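Local structure of putative uncharacterized protein (Emericella nidulans, 3PGB) at residues Val347-Tyr355 and Asn491-Gly499. The protein is a copper- and topaquinone-containing amine oxidase that probably oxidises primary amines. Numbering follows the deposited sequence.
Sequences VTWMDFSFY and NFHMDGTIG
Phe492 is the bump that Phe352, Trp349 and Phe354 together receive. Its CB sits over a face of the Phe352 ring, 4.1 Å from the centroid, a CH-pi contact, while its CD2 lies over the same ring nearer the rim. The Phe352 and Phe492 planes, at 58°, are oblique; the Phe354 ring runs nearly parallel to Phe492 (10°) but is slid aside, its CE1 3.7 Å from Phe492 CE1. The far edge of the Phe352 ring fits against the His493-Gly496 type I turn: Phe352 CE2 reaches 3.3 Å from His493 O and Phe352 CZ 3.7 Å from Gly496 O, both near the ring plane.

Trp349 swings its indole away from its own backbone N (chi1 171°) toward the 491-499 segment, placing CH2 3.2 Å from Phe492 O. Met494, bent at chi2 and chi3, brings SD obliquely to the six-membered ring of Trp349, 4.5 Å from its centroid, a Met-aromatic contact, and 3.8 Å from Met350 CG.

Two beta hairpins of the enzyme domain thus lie side by side, their turns at the same end, and meet through side chains around a cluster of Phe352, Phe354 and Phe492. Phe473 of strand 464-479 stacks on Trp349, Glu449 OE2 of strand 437-451 is hydrogen-bonded to Trp349 NE1, and Pro320 of the second subunit packs on Met494.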
# COMPACT_ATOMS: atom_id res chain seq x y z
N VAL A 347 10.12 -3.98 24.65
CA VAL A 347 10.19 -2.68 24.01
C VAL A 347 8.97 -1.85 24.39
O VAL A 347 7.86 -2.37 24.44
CB VAL A 347 10.19 -2.84 22.47
CG1 VAL A 347 10.18 -1.48 21.77
CG2 VAL A 347 11.39 -3.68 22.04
N THR A 348 9.19 -0.56 24.66
CA THR A 348 8.07 0.39 24.73
C THR A 348 8.35 1.59 23.84
O THR A 348 9.47 2.10 23.80
CB THR A 348 7.76 0.88 26.18
OG1 THR A 348 8.65 1.94 26.56
CG2 THR A 348 7.86 -0.27 27.19
N TRP A 349 7.33 2.01 23.10
CA TRP A 349 7.39 3.20 22.26
C TRP A 349 6.09 3.98 22.42
O TRP A 349 5.02 3.49 22.07
CB TRP A 349 7.62 2.81 20.79
CG TRP A 349 7.49 3.96 19.81
CD1 TRP A 349 8.41 4.92 19.54
CD2 TRP A 349 6.35 4.26 18.99
NE1 TRP A 349 7.93 5.80 18.60
CE2 TRP A 349 6.67 5.41 18.24
CE3 TRP A 349 5.10 3.66 18.81
CZ2 TRP A 349 5.77 5.98 17.33
CZ3 TRP A 349 4.21 4.22 17.90
CH2 TRP A 349 4.56 5.37 17.17
N MET A 350 6.19 5.18 22.98
CA MET A 350 5.03 6.06 23.17
C MET A 350 3.95 5.29 23.95
O MET A 350 4.19 4.89 25.08
CB MET A 350 4.54 6.56 21.80
CG MET A 350 5.63 7.22 20.96
SD MET A 350 6.08 8.83 21.62
CE MET A 350 7.76 8.99 21.00
N ASP A 351 2.79 5.07 23.34
CA ASP A 351 1.69 4.35 23.98
C ASP A 351 1.73 2.83 23.80
O ASP A 351 0.86 2.14 24.32
CB ASP A 351 0.35 4.86 23.44
CG ASP A 351 0.08 6.30 23.83
OD1 ASP A 351 -0.94 6.84 23.37
OD2 ASP A 351 0.86 6.88 24.60
N PHE A 352 2.72 2.32 23.07
CA PHE A 352 2.82 0.90 22.73
C PHE A 352 3.87 0.18 23.56
O PHE A 352 4.87 0.77 23.97
CB PHE A 352 3.19 0.71 21.26
CG PHE A 352 2.07 0.94 20.30
CD1 PHE A 352 1.18 -0.07 19.99
CD2 PHE A 352 1.91 2.17 19.68
CE1 PHE A 352 0.14 0.13 19.10
CE2 PHE A 352 0.88 2.38 18.78
CZ PHE A 352 -0.01 1.35 18.49
N SER A 353 3.65 -1.11 23.80
CA SER A 353 4.67 -1.98 24.38
C SER A 353 4.46 -3.40 23.89
O SER A 353 3.34 -3.77 23.52
CB SER A 353 4.61 -1.95 25.91
OG SER A 353 3.42 -2.54 26.40
N PHE A 354 5.54 -4.18 23.87
CA PHE A 354 5.45 -5.58 23.48
C PHE A 354 6.72 -6.35 23.83
O PHE A 354 7.76 -5.74 24.09
CB PHE A 354 5.18 -5.70 21.97
CG PHE A 354 6.24 -5.05 21.11
CD1 PHE A 354 6.09 -3.75 20.69
CD2 PHE A 354 7.37 -5.76 20.73
CE1 PHE A 354 7.06 -3.15 19.89
CE2 PHE A 354 8.34 -5.17 19.93
CZ PHE A 354 8.18 -3.86 19.51
N TYR A 355 6.61 -7.67 23.84
CA TYR A 355 7.77 -8.55 24.03
C TYR A 355 8.17 -9.16 22.70
O TYR A 355 7.33 -9.47 21.86
CB TYR A 355 7.44 -9.69 25.00
CG TYR A 355 7.25 -9.26 26.45
CD1 TYR A 355 6.07 -8.66 26.86
CD2 TYR A 355 8.23 -9.49 27.39
CE1 TYR A 355 5.88 -8.28 28.18
CE2 TYR A 355 8.05 -9.12 28.72
CZ TYR A 355 6.87 -8.51 29.11
OH TYR A 355 6.69 -8.14 30.43
N ASN A 491 5.02 -2.35 12.10
CA ASN A 491 4.90 -0.90 12.23
C ASN A 491 3.95 -0.53 13.35
O ASN A 491 2.95 -1.20 13.56
CB ASN A 491 4.35 -0.30 10.93
CG ASN A 491 5.31 -0.43 9.78
OD1 ASN A 491 6.51 -0.19 9.93
ND2 ASN A 491 4.79 -0.79 8.61
N PHE A 492 4.26 0.57 14.05
CA PHE A 492 3.35 1.13 15.04
C PHE A 492 3.25 2.63 14.82
O PHE A 492 4.26 3.30 14.70
CB PHE A 492 3.87 0.84 16.45
CG PHE A 492 4.12 -0.61 16.71
CD1 PHE A 492 5.32 -1.19 16.36
CD2 PHE A 492 3.14 -1.40 17.28
CE1 PHE A 492 5.55 -2.53 16.58
CE2 PHE A 492 3.36 -2.74 17.51
CZ PHE A 492 4.57 -3.31 17.16
N HIS A 493 2.02 3.15 14.79
CA HIS A 493 1.78 4.55 14.46
C HIS A 493 1.06 5.31 15.57
O HIS A 493 0.42 4.71 16.44
CB HIS A 493 0.98 4.64 13.18
CG HIS A 493 1.67 4.04 12.00
ND1 HIS A 493 1.69 2.68 11.76
CD2 HIS A 493 2.38 4.61 11.00
CE1 HIS A 493 2.37 2.45 10.65
NE2 HIS A 493 2.80 3.60 10.18
N MET A 494 1.16 6.64 15.52
CA MET A 494 0.59 7.50 16.56
C MET A 494 -0.94 7.58 16.55
O MET A 494 -1.52 8.11 17.48
CB MET A 494 1.18 8.91 16.47
CG MET A 494 2.65 8.99 16.87
SD MET A 494 2.92 8.47 18.57
CE MET A 494 2.20 9.85 19.47
N ASP A 495 -1.57 7.04 15.50
CA ASP A 495 -3.04 6.89 15.47
C ASP A 495 -3.49 5.54 16.05
O ASP A 495 -4.69 5.24 16.08
CB ASP A 495 -3.57 7.06 14.04
CG ASP A 495 -3.05 5.98 13.08
OD1 ASP A 495 -3.62 5.86 11.97
OD2 ASP A 495 -2.10 5.25 13.42
N GLY A 496 -2.55 4.72 16.50
CA GLY A 496 -2.86 3.42 17.09
C GLY A 496 -2.81 2.28 16.10
O GLY A 496 -3.11 1.15 16.45
N THR A 497 -2.41 2.57 14.86
CA THR A 497 -2.41 1.56 13.81
C THR A 497 -1.17 0.67 13.88
O THR A 497 -0.04 1.16 13.93
CB THR A 497 -2.50 2.23 12.42
OG1 THR A 497 -3.74 2.96 12.32
CG2 THR A 497 -2.42 1.19 11.32
N ILE A 498 -1.40 -0.64 13.91
CA ILE A 498 -0.34 -1.64 13.88
C ILE A 498 -0.29 -2.17 12.47
O ILE A 498 -1.33 -2.50 11.91
CB ILE A 498 -0.66 -2.82 14.82
CG1 ILE A 498 -0.79 -2.34 16.27
CG2 ILE A 498 0.41 -3.92 14.68
CD1 ILE A 498 -1.74 -3.17 17.11
N GLY A 499 0.90 -2.28 11.90
CA GLY A 499 1.05 -2.78 10.53
C GLY A 499 1.93 -4.01 10.48
O GLY A 499 2.95 -4.08 11.18